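Local structure of AdeR (Acinetobacter baumannii, 5X5L) at residues 45-54 with 91-101. The protein probably regulates transcription as a two-component response regulator, here through its OmpR/PhoB-type DNA-binding domain bound to an intercistronic region. Numbering follows the deposited sequence.
With nucleotides of chain I.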
ATOM      1  N   PRO C  45       8.683 -25.189  -9.903  1.00 52.74           N
ATOM      2  CA  PRO C  45       8.587 -24.931 -11.358  1.00 52.32           C
ATOM      3  C   PRO C  45       8.414 -26.207 -12.166  1.00 53.16           C
ATOM      4  O   PRO C  45       7.515 -26.265 -13.006  1.00 52.09           O
ATOM      5  CB  PRO C  45       9.940 -24.278 -11.681  1.00 53.94           C
ATOM      6  CG  PRO C  45      10.472 -23.773 -10.389  1.00 54.41           C
ATOM      7  CD  PRO C  45       9.968 -24.724  -9.346  1.00 54.41           C
ATOM      8  N   HIS C  46       9.232 -27.223 -11.872  1.00 55.32           N
ATOM      9  CA  HIS C  46       9.252 -28.453 -12.665  1.00 56.76           C
ATOM     10  C   HIS C  46       8.143 -29.450 -12.327  1.00 56.15           C
ATOM     11  O   HIS C  46       7.957 -30.414 -13.059  1.00 57.18           O
ATOM     12  CB  HIS C  46      10.622 -29.119 -12.570  1.00 59.86           C
ATOM     13  CG  HIS C  46      11.749 -28.187 -12.888  1.00 60.88           C
ATOM     14  ND1 HIS C  46      11.953 -27.674 -14.150  1.00 61.07           N
ATOM     15  CD2 HIS C  46      12.693 -27.626 -12.101  1.00 61.94           C
ATOM     16  CE1 HIS C  46      12.999 -26.871 -14.139  1.00 62.30           C
ATOM     17  NE2 HIS C  46      13.466 -26.820 -12.904  1.00 62.78           N
ATOM     18  N   LYS C  47       7.406 -29.215 -11.242  1.00 54.77           N
ATOM     19  CA  LYS C  47       6.307 -30.099 -10.858  1.00 54.39           C
ATOM     20  C   LYS C  47       5.140 -30.005 -11.829  1.00 52.78           C
ATOM     21  O   LYS C  47       4.804 -28.920 -12.307  1.00 51.16           O
ATOM     22  CB  LYS C  47       5.814 -29.755  -9.455  1.00 53.62           C
ATOM     23  CG  LYS C  47       4.736 -30.690  -8.934  1.00 53.74           C
ATOM     24  CD  LYS C  47       4.158 -30.181  -7.622  1.00 53.06           C
ATOM     25  CE  LYS C  47       2.921 -30.967  -7.225  1.00 53.13           C
ATOM     26  NZ  LYS C  47       1.699 -30.515  -7.897  1.00 51.14           N
ATOM     27  N   VAL C  48       4.527 -31.152 -12.098  1.00 53.53           N
ATOM     28  CA  VAL C  48       3.266 -31.218 -12.834  1.00 52.31           C
ATOM     29  C   VAL C  48       2.136 -31.019 -11.834  1.00 50.98           C
ATOM     30  O   VAL C  48       1.948 -31.851 -10.943  1.00 52.01           O
ATOM     31  CB  VAL C  48       3.073 -32.584 -13.539  1.00 54.06           C
ATOM     32  CG1 VAL C  48       1.727 -32.630 -14.260  1.00 53.01           C
ATOM     33  CG2 VAL C  48       4.220 -32.860 -14.492  1.00 55.91           C
ATOM     34  N   PHE C  49       1.404 -29.920 -11.981  1.00 49.09           N
ATOM     35  CA  PHE C  49       0.203 -29.669 -11.182  1.00 48.06           C
ATOM     36  C   PHE C  49      -0.993 -30.192 -11.941  1.00 47.92           C
ATOM     37  O   PHE C  49      -1.097 -29.968 -13.141  1.00 47.66           O
ATOM     38  CB  PHE C  49       0.035 -28.173 -10.921  1.00 46.49           C
ATOM     39  CG  PHE C  49       1.122 -27.600 -10.065  1.00 46.79           C
ATOM     40  CD1 PHE C  49       2.336 -27.203 -10.614  1.00 47.21           C
ATOM     41  CD2 PHE C  49       0.946 -27.492  -8.700  1.00 47.00           C
ATOM     42  CE1 PHE C  49       3.341 -26.689  -9.827  1.00 47.74           C
ATOM     43  CE2 PHE C  49       1.954 -26.978  -7.893  1.00 47.57           C
ATOM     44  CZ  PHE C  49       3.156 -26.568  -8.463  1.00 47.90           C
ATOM     45  N   THR C  50      -1.889 -30.892 -11.257  1.00 48.39           N
ATOM     46  CA  THR C  50      -3.128 -31.351 -11.884  1.00 48.45           C
ATOM     47  C   THR C  50      -4.102 -30.173 -11.984  1.00 46.96           C
ATOM     48  O   THR C  50      -3.902 -29.115 -11.385  1.00 46.01           O
ATOM     49  CB  THR C  50      -3.805 -32.493 -11.088  1.00 49.85           C
ATOM     50  OG1 THR C  50      -4.090 -32.067  -9.746  1.00 49.63           O
ATOM     51  CG2 THR C  50      -2.907 -33.693 -10.986  1.00 51.76           C
ATOM     52  N   ARG C  51      -5.154 -30.368 -12.761  1.00 47.06           N
ATOM     53  CA  ARG C  51      -6.202 -29.363 -12.909  1.00 46.17           C
ATOM     54  C   ARG C  51      -6.938 -29.170 -11.588  1.00 46.19           C
ATOM     55  O   ARG C  51      -7.297 -28.048 -11.247  1.00 45.44           O
ATOM     56  CB  ARG C  51      -7.173 -29.742 -14.030  1.00 46.78           C
ATOM     57  CG  ARG C  51      -6.524 -29.705 -15.400  1.00 46.98           C
ATOM     58  CD  ARG C  51      -7.389 -30.309 -16.484  1.00 48.10           C
ATOM     59  NE  ARG C  51      -6.928 -29.965 -17.815  1.00 48.43           N
ATOM     60  CZ  ARG C  51      -5.942 -30.563 -18.483  1.00 49.35           C
ATOM     61  NH1 ARG C  51      -5.268 -31.577 -17.957  1.00 50.01           N
ATOM     62  NH2 ARG C  51      -5.622 -30.131 -19.702  1.00 49.92           N
ATOM     63  N   GLY C  52      -7.142 -30.259 -10.853  1.00 47.38           N
ATOM     64  CA  GLY C  52      -7.746 -30.213  -9.523  1.00 47.93           C
ATOM     65  C   GLY C  52      -6.967 -29.370  -8.527  1.00 47.37           C
ATOM     66  O   GLY C  52      -7.569 -28.641  -7.725  1.00 47.35           O
ATOM     67  N   GLU C  53      -5.636 -29.465  -8.569  1.00 47.21           N
ATOM     68  CA  GLU C  53      -4.774 -28.657  -7.700  1.00 46.87           C
ATOM     69  C   GLU C  53      -4.825 -27.184  -8.057  1.00 45.46           C
ATOM     70  O   GLU C  53      -4.929 -26.338  -7.174  1.00 45.38           O
ATOM     71  CB  GLU C  53      -3.323 -29.121  -7.759  1.00 47.38           C
ATOM     72  CG  GLU C  53      -3.072 -30.483  -7.148  1.00 49.26           C
ATOM     73  CD  GLU C  53      -1.622 -30.888  -7.247  1.00 50.10           C
ATOM     74  OE1 GLU C  53      -1.095 -31.008  -8.369  1.00 49.83           O
ATOM     75  OE2 GLU C  53      -0.988 -31.057  -6.193  1.00 51.33           O
ATOM     76  N   LEU C  54      -4.742 -26.878  -9.348  1.00 44.67           N
ATOM     77  CA  LEU C  54      -4.830 -25.495  -9.823  1.00 43.68           C
ATOM     78  C   LEU C  54      -6.194 -24.871  -9.501  1.00 43.72           C
ATOM     79  O   LEU C  54      -6.256 -23.702  -9.120  1.00 43.43           O
ATOM     80  CB  LEU C  54      -4.547 -25.415 -11.323  1.00 43.37           C
ATOM     81  CG  LEU C  54      -3.118 -25.787 -11.741  1.00 43.60           C
ATOM     82  CD1 LEU C  54      -3.036 -25.989 -13.253  1.00 43.83           C
ATOM     83  CD2 LEU C  54      -2.119 -24.737 -11.281  1.00 43.25           C
ATOM     84  N   ASN C  91       1.799 -28.206 -21.160  1.00 52.98           N
ATOM     85  CA  ASN C  91       0.778 -29.187 -20.800  1.00 52.61           C
ATOM     86  C   ASN C  91       1.450 -30.562 -20.741  1.00 54.42           C
ATOM     87  O   ASN C  91       2.305 -30.865 -21.569  1.00 56.45           O
ATOM     88  CB  ASN C  91      -0.382 -29.166 -21.806  1.00 52.95           C
ATOM     89  CG  ASN C  91      -1.062 -30.520 -21.951  1.00 53.97           C
ATOM     90  OD1 ASN C  91      -0.733 -31.276 -22.854  1.00 56.08           O
ATOM     91  ND2 ASN C  91      -1.830 -30.932 -20.936  1.00 52.84           N
ATOM     92  N   VAL C  92       1.062 -31.370 -19.759  1.00 54.02           N
ATOM     93  CA  VAL C  92       1.501 -32.752 -19.640  1.00 56.00           C
ATOM     94  C   VAL C  92       0.244 -33.587 -19.836  1.00 56.28           C
ATOM     95  O   VAL C  92      -0.586 -33.707 -18.937  1.00 55.09           O
ATOM     96  CB  VAL C  92       2.154 -33.030 -18.279  1.00 55.88           C
ATOM     97  CG1 VAL C  92       2.625 -34.478 -18.183  1.00 58.42           C
ATOM     98  CG2 VAL C  92       3.303 -32.057 -18.046  1.00 55.56           C
ATOM     99  N   ARG C  93       0.129 -34.169 -21.025  1.00 58.15           N
ATOM    100  CA  ARG C  93      -1.111 -34.750 -21.521  1.00 58.62           C
ATOM    101  C   ARG C  93      -1.709 -35.776 -20.550  1.00 58.83           C
ATOM    102  O   ARG C  93      -1.045 -36.722 -20.130  1.00 60.43           O
ATOM    103  CB  ARG C  93      -0.815 -35.396 -22.873  1.00 61.37           C
ATOM    104  CG  ARG C  93      -1.981 -36.000 -23.629  1.00 62.48           C
ATOM    105  CD  ARG C  93      -1.385 -36.674 -24.862  1.00 65.65           C
ATOM    106  NE  ARG C  93      -2.334 -37.476 -25.622  1.00 67.49           N
ATOM    107  CZ  ARG C  93      -3.218 -37.000 -26.502  1.00 67.62           C
ATOM    108  NH1 ARG C  93      -3.321 -35.690 -26.765  1.00 66.03           N
ATOM    109  NH2 ARG C  93      -4.023 -37.852 -27.148  1.00 69.69           N
ATOM    110  N   GLY C  94      -2.961 -35.547 -20.179  1.00 57.48           N
ATOM    111  CA  GLY C  94      -3.699 -36.431 -19.277  1.00 57.83           C
ATOM    112  C   GLY C  94      -3.465 -36.212 -17.790  1.00 56.58           C
ATOM    113  O   GLY C  94      -4.115 -36.875 -16.987  1.00 57.04           O
ATOM    114  N   VAL C  95      -2.557 -35.305 -17.424  1.00 55.32           N
ATOM    115  CA  VAL C  95      -2.198 -35.071 -16.016  1.00 54.49           C
ATOM    116  C   VAL C  95      -2.487 -33.616 -15.641  1.00 52.07           C
ATOM    117  O   VAL C  95      -3.284 -33.359 -14.738  1.00 51.16           O
ATOM    118  CB  VAL C  95      -0.716 -35.446 -15.714  1.00 55.82           C
ATOM    119  CG1 VAL C  95      -0.541 -35.833 -14.240  1.00 56.22           C
ATOM    120  CG2 VAL C  95      -0.227 -36.572 -16.608  1.00 58.44           C
ATOM    121  N   GLY C  96      -1.846 -32.674 -16.334  1.00 51.37           N
ATOM    122  CA  GLY C  96      -2.127 -31.246 -16.132  1.00 49.43           C
ATOM    123  C   GLY C  96      -1.106 -30.322 -16.774  1.00 49.22           C
ATOM    124  O   GLY C  96      -0.942 -30.329 -18.001  1.00 50.08           O
ATOM    125  N   TYR C  97      -0.429 -29.516 -15.953  1.00 48.35           N
ATOM    126  CA  TYR C  97       0.484 -28.488 -16.443  1.00 48.21           C
ATOM    127  C   TYR C  97       1.727 -28.325 -15.598  1.00 48.52           C
ATOM    128  O   TYR C  97       1.743 -28.644 -14.402  1.00 48.38           O
ATOM    129  CB  TYR C  97      -0.203 -27.128 -16.520  1.00 46.76           C
ATOM    130  CG  TYR C  97      -1.386 -27.096 -17.442  1.00 46.76           C
ATOM    131  CD1 TYR C  97      -2.645 -27.397 -16.968  1.00 46.21           C
ATOM    132  CD2 TYR C  97      -1.235 -26.787 -18.801  1.00 47.67           C
ATOM    133  CE1 TYR C  97      -3.749 -27.380 -17.800  1.00 46.52           C
ATOM    134  CE2 TYR C  97      -2.316 -26.761 -19.646  1.00 48.00           C
ATOM    135  CZ  TYR C  97      -3.600 -27.052 -19.131  1.00 47.38           C
ATOM    136  OH  TYR C  97      -4.699 -27.004 -19.941  1.00 47.97           O
ATOM    137  N   ARG C  98       2.753 -27.777 -16.242  1.00 49.23           N
ATOM    138  CA  ARG C  98       4.095 -27.664 -15.679  1.00 50.13           C
ATOM    139  C   ARG C  98       4.664 -26.348 -16.153  1.00 49.93           C
ATOM    140  O   ARG C  98       4.407 -25.902 -17.281  1.00 50.09           O
ATOM    141  CB  ARG C  98       4.956 -28.873 -16.169  1.00 52.48           C
ATOM    142  CG  ARG C  98       6.172 -28.700 -17.059  1.00 54.37           C
ATOM    143  CD  ARG C  98       6.497 -30.092 -17.612  1.00 56.72           C
ATOM    144  NE  ARG C  98       6.904 -30.919 -16.497  1.00 57.58           N
ATOM    145  CZ  ARG C  98       7.044 -32.235 -16.447  1.00 59.55           C
ATOM    146  NH1 ARG C  98       6.865 -32.989 -17.521  1.00 61.06           N
ATOM    147  NH2 ARG C  98       7.383 -32.821 -15.289  1.00 60.37           N
ATOM    148  N   LEU C  99       5.485 -25.696 -15.353  1.00 49.94           N
ATOM    149  CA  LEU C  99       6.289 -24.522 -15.846  1.00 50.42           C
ATOM    150  C   LEU C  99       7.428 -25.138 -16.664  1.00 52.80           C
ATOM    151  O   LEU C  99       7.752 -26.311 -16.438  1.00 53.95           O
ATOM    152  CB  LEU C  99       6.796 -23.639 -14.707  1.00 49.97           C
ATOM    153  CG  LEU C  99       6.324 -22.181 -14.470  1.00 48.68           C
ATOM    154  CD1 LEU C  99       7.498 -21.398 -13.939  1.00 49.63           C
ATOM    155  CD2 LEU C  99       5.711 -21.526 -15.699  1.00 48.47           C
ATOM    156  N   ASP C 100       8.144 -24.366 -17.457  1.00 53.93           N
ATOM    157  CA  ASP C 100       9.195 -24.888 -18.347  1.00 56.61           C
ATOM    158  C   ASP C 100       9.825 -26.236 -17.959  1.00 58.26           C
ATOM    159  O   ASP C 100      10.109 -26.412 -16.816  1.00 57.99           O
ATOM    160  CB  ASP C 100      10.336 -23.817 -18.623  1.00 58.10           C
ATOM    161  CG  ASP C 100      11.058 -23.328 -17.362  1.00 57.93           C
ATOM    162  OD1 ASP C 100      10.290 -23.184 -16.415  1.00 55.82           O
ATOM    163  OD2 ASP C 100      12.326 -23.332 -17.251  1.00 60.14           O
ATOM    164  N   ASN C 101      10.091 -27.092 -18.923  1.00 60.34           N
ATOM    165  CA  ASN C 101      10.839 -28.331 -18.697  1.00 62.67           C
ATOM    166  C   ASN C 101      12.329 -28.059 -18.435  1.00 65.02           C
ATOM    167  O   ASN C 101      12.895 -28.606 -17.508  1.00 65.98           O
ATOM    168  CB  ASN C 101      10.762 -29.246 -19.914  1.00 64.75           C
ATOM    169  CG  ASN C 101       9.367 -29.787 -20.141  1.00 63.11           C
ATOM    170  OD1 ASN C 101       8.632 -29.332 -21.038  1.00 62.38           O
ATOM    171  ND2 ASN C 101       8.971 -30.758 -19.300  1.00 62.76           N
TER
ATOM    172  P    DG I   5      -5.465 -33.169 -21.760  1.00 62.55           P
ATOM    173  OP1  DG I   5      -4.360 -33.109 -20.775  1.00 62.52           O
ATOM    174  OP2  DG I   5      -6.873 -33.151 -21.287  1.00 63.12           O
ATOM    175  O5'  DG I   5      -5.185 -31.995 -22.794  1.00 61.27           O
ATOM    176  C5'  DG I   5      -3.929 -31.937 -23.495  1.00 61.02           C
ATOM    177  C4'  DG I   5      -3.762 -30.623 -24.222  1.00 60.10           C
ATOM    178  O4'  DG I   5      -4.702 -30.571 -25.319  1.00 60.41           O
ATOM    179  C3'  DG I   5      -3.997 -29.344 -23.408  1.00 59.15           C
ATOM    180  O3'  DG I   5      -2.999 -28.391 -23.799  1.00 58.72           O
ATOM    181  C2'  DG I   5      -5.424 -28.963 -23.769  1.00 59.10           C
ATOM    182  C1'  DG I   5      -5.517 -29.413 -25.213  1.00 59.81           C
ATOM    183  N9   DG I   5      -6.852 -29.770 -25.683  1.00 60.62           N
ATOM    184  C8   DG I   5      -7.743 -30.655 -25.120  1.00 61.45           C
ATOM    185  N7   DG I   5      -8.851 -30.774 -25.803  1.00 62.45           N
ATOM    186  C5   DG I   5      -8.670 -29.938 -26.895  1.00 62.26           C
ATOM    187  C6   DG I   5      -9.527 -29.661 -27.993  1.00 63.38           C
ATOM    188  O6   DG I   5     -10.658 -30.110 -28.225  1.00 64.77           O
ATOM    189  N1   DG I   5      -8.949 -28.747 -28.872  1.00 63.13           N
ATOM    190  C2   DG I   5      -7.703 -28.182 -28.718  1.00 62.00           C
ATOM    191  N2   DG I   5      -7.315 -27.324 -29.676  1.00 62.34           N
ATOM    192  N3   DG I   5      -6.893 -28.437 -27.703  1.00 60.99           N
ATOM    193  C4   DG I   5      -7.437 -29.319 -26.839  1.00 61.16           C
ATOM    194  P    DA I   4      -8.531 -38.950 -23.245  1.00 70.87           P
ATOM    195  OP1  DA I   4      -7.960 -39.606 -22.042  1.00 71.74           O
ATOM    196  OP2  DA I   4      -9.978 -38.594 -23.293  1.00 71.71           O
ATOM    197  O5'  DA I   4      -7.717 -37.608 -23.485  1.00 68.40           O
ATOM    198  C5'  DA I   4      -6.330 -37.641 -23.868  1.00 67.48           C
ATOM    199  C4'  DA I   4      -5.850 -36.239 -24.161  1.00 65.60           C
ATOM    200  O4'  DA I   4      -6.264 -35.846 -25.493  1.00 65.41           O
ATOM    201  C3'  DA I   4      -6.379 -35.159 -23.207  1.00 64.75           C
ATOM    202  O3'  DA I   4      -5.257 -34.462 -22.658  1.00 63.65           O
ATOM    203  C2'  DA I   4      -7.293 -34.319 -24.087  1.00 64.32           C
ATOM    204  C1'  DA I   4      -6.671 -34.496 -25.455  1.00 64.29           C
ATOM    205  N9   DA I   4      -7.584 -34.263 -26.574  1.00 64.86           N
ATOM    206  C8   DA I   4      -8.813 -34.834 -26.802  1.00 66.38           C
ATOM    207  N7   DA I   4      -9.407 -34.400 -27.889  1.00 66.91           N
ATOM    208  C5   DA I   4      -8.514 -33.472 -28.407  1.00 65.65           C
ATOM    209  C6   DA I   4      -8.562 -32.649 -29.545  1.00 65.79           C
ATOM    210  N6   DA I   4      -9.581 -32.639 -30.408  1.00 67.30           N
ATOM    211  N1   DA I   4      -7.508 -31.833 -29.777  1.00 64.69           N
ATOM    212  C2   DA I   4      -6.482 -31.850 -28.913  1.00 63.51           C
ATOM    213  N3   DA I   4      -6.323 -32.578 -27.808  1.00 63.28           N
ATOM    214  C4   DA I   4      -7.389 -33.376 -27.607  1.00 64.38           C
ATOM    215  P    DT I   6      -3.088 -26.859 -23.357  1.00 57.86           P
ATOM    216  OP1  DT I   6      -1.711 -26.336 -23.190  1.00 57.98           O
ATOM    217  OP2  DT I   6      -4.046 -26.752 -22.239  1.00 57.49           O
ATOM    218  O5'  DT I   6      -3.706 -26.161 -24.643  1.00 57.88           O
ATOM    219  C5'  DT I   6      -2.959 -26.099 -25.865  1.00 58.53           C
ATOM    220  C4'  DT I   6      -3.598 -25.118 -26.815  1.00 58.78           C
ATOM    221  O4'  DT I   6      -4.924 -25.571 -27.172  1.00 59.10           O
ATOM    222  C3'  DT I   6      -3.761 -23.710 -26.257  1.00 58.11           C
ATOM    223  O3'  DT I   6      -3.213 -22.801 -27.217  1.00 58.86           O
ATOM    224  C2'  DT I   6      -5.258 -23.576 -26.030  1.00 57.83           C
ATOM    225  C1'  DT I   6      -5.858 -24.513 -27.054  1.00 58.84           C
ATOM    226  N1   DT I   6      -7.182 -25.123 -26.747  1.00 59.07           N
ATOM    227  C2   DT I   6      -8.215 -24.975 -27.653  1.00 60.13           C
ATOM    228  O2   DT I   6      -8.127 -24.302 -28.667  1.00 60.86           O
ATOM    229  N3   DT I   6      -9.370 -25.633 -27.315  1.00 60.66           N
ATOM    230  C4   DT I   6      -9.590 -26.419 -26.204  1.00 60.31           C
ATOM    231  O4   DT I   6     -10.687 -26.945 -26.037  1.00 61.23           O
ATOM    232  C5   DT I   6      -8.465 -26.545 -25.304  1.00 59.23           C
ATOM    233  C7   DT I   6      -8.621 -27.370 -24.064  1.00 59.20           C
ATOM    234  C6   DT I   6      -7.328 -25.909 -25.622  1.00 58.65           C
TER
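OP1 of nucleotide DG5 of chain I is gripped from both segments: Gly-94 N binds it at 2.9 Å, almost straight (167°), while Arg-51 NH1 and Asn-91 ND2 add weak bonds. Arg-51 gets there with an extended chain from CG to NE, its NE salt-bridged to Asp-70. Tyr-97 CE1 lies 3.7 Å over one face of the guanidinium, near its periphery rather than over the centre, with the two planes 52° apart. Next to this phosphate site, Phe-49 and Tyr-97 form an antiparallel hydrogen-bonded pair: Phe-49 N to Tyr-97 O is 2.8 Å and Tyr-97 N to Phe-49 O 2.9 Å. On the other face of the sheet, Val-48 CG2 lies over one face of the Arg-98 guanidinium, and CG1, anti to the backbone N (chi1 178°), meets Val-95 CG1 at 3.9 Å. A classic beta bulge in the hairpin sets Val-95 and Gly-96 opposite Val-92, whose O accepts from both their N atoms. This is the C-terminal hairpin, or wing, of the winged helix-turn-helix fold. Strand 96-98 runs between 48-50 and 90-92, and Tyr-97 and Leu-54 pack against helix 66-81, while Phe-49 and Leu-54 reach helix 32-41.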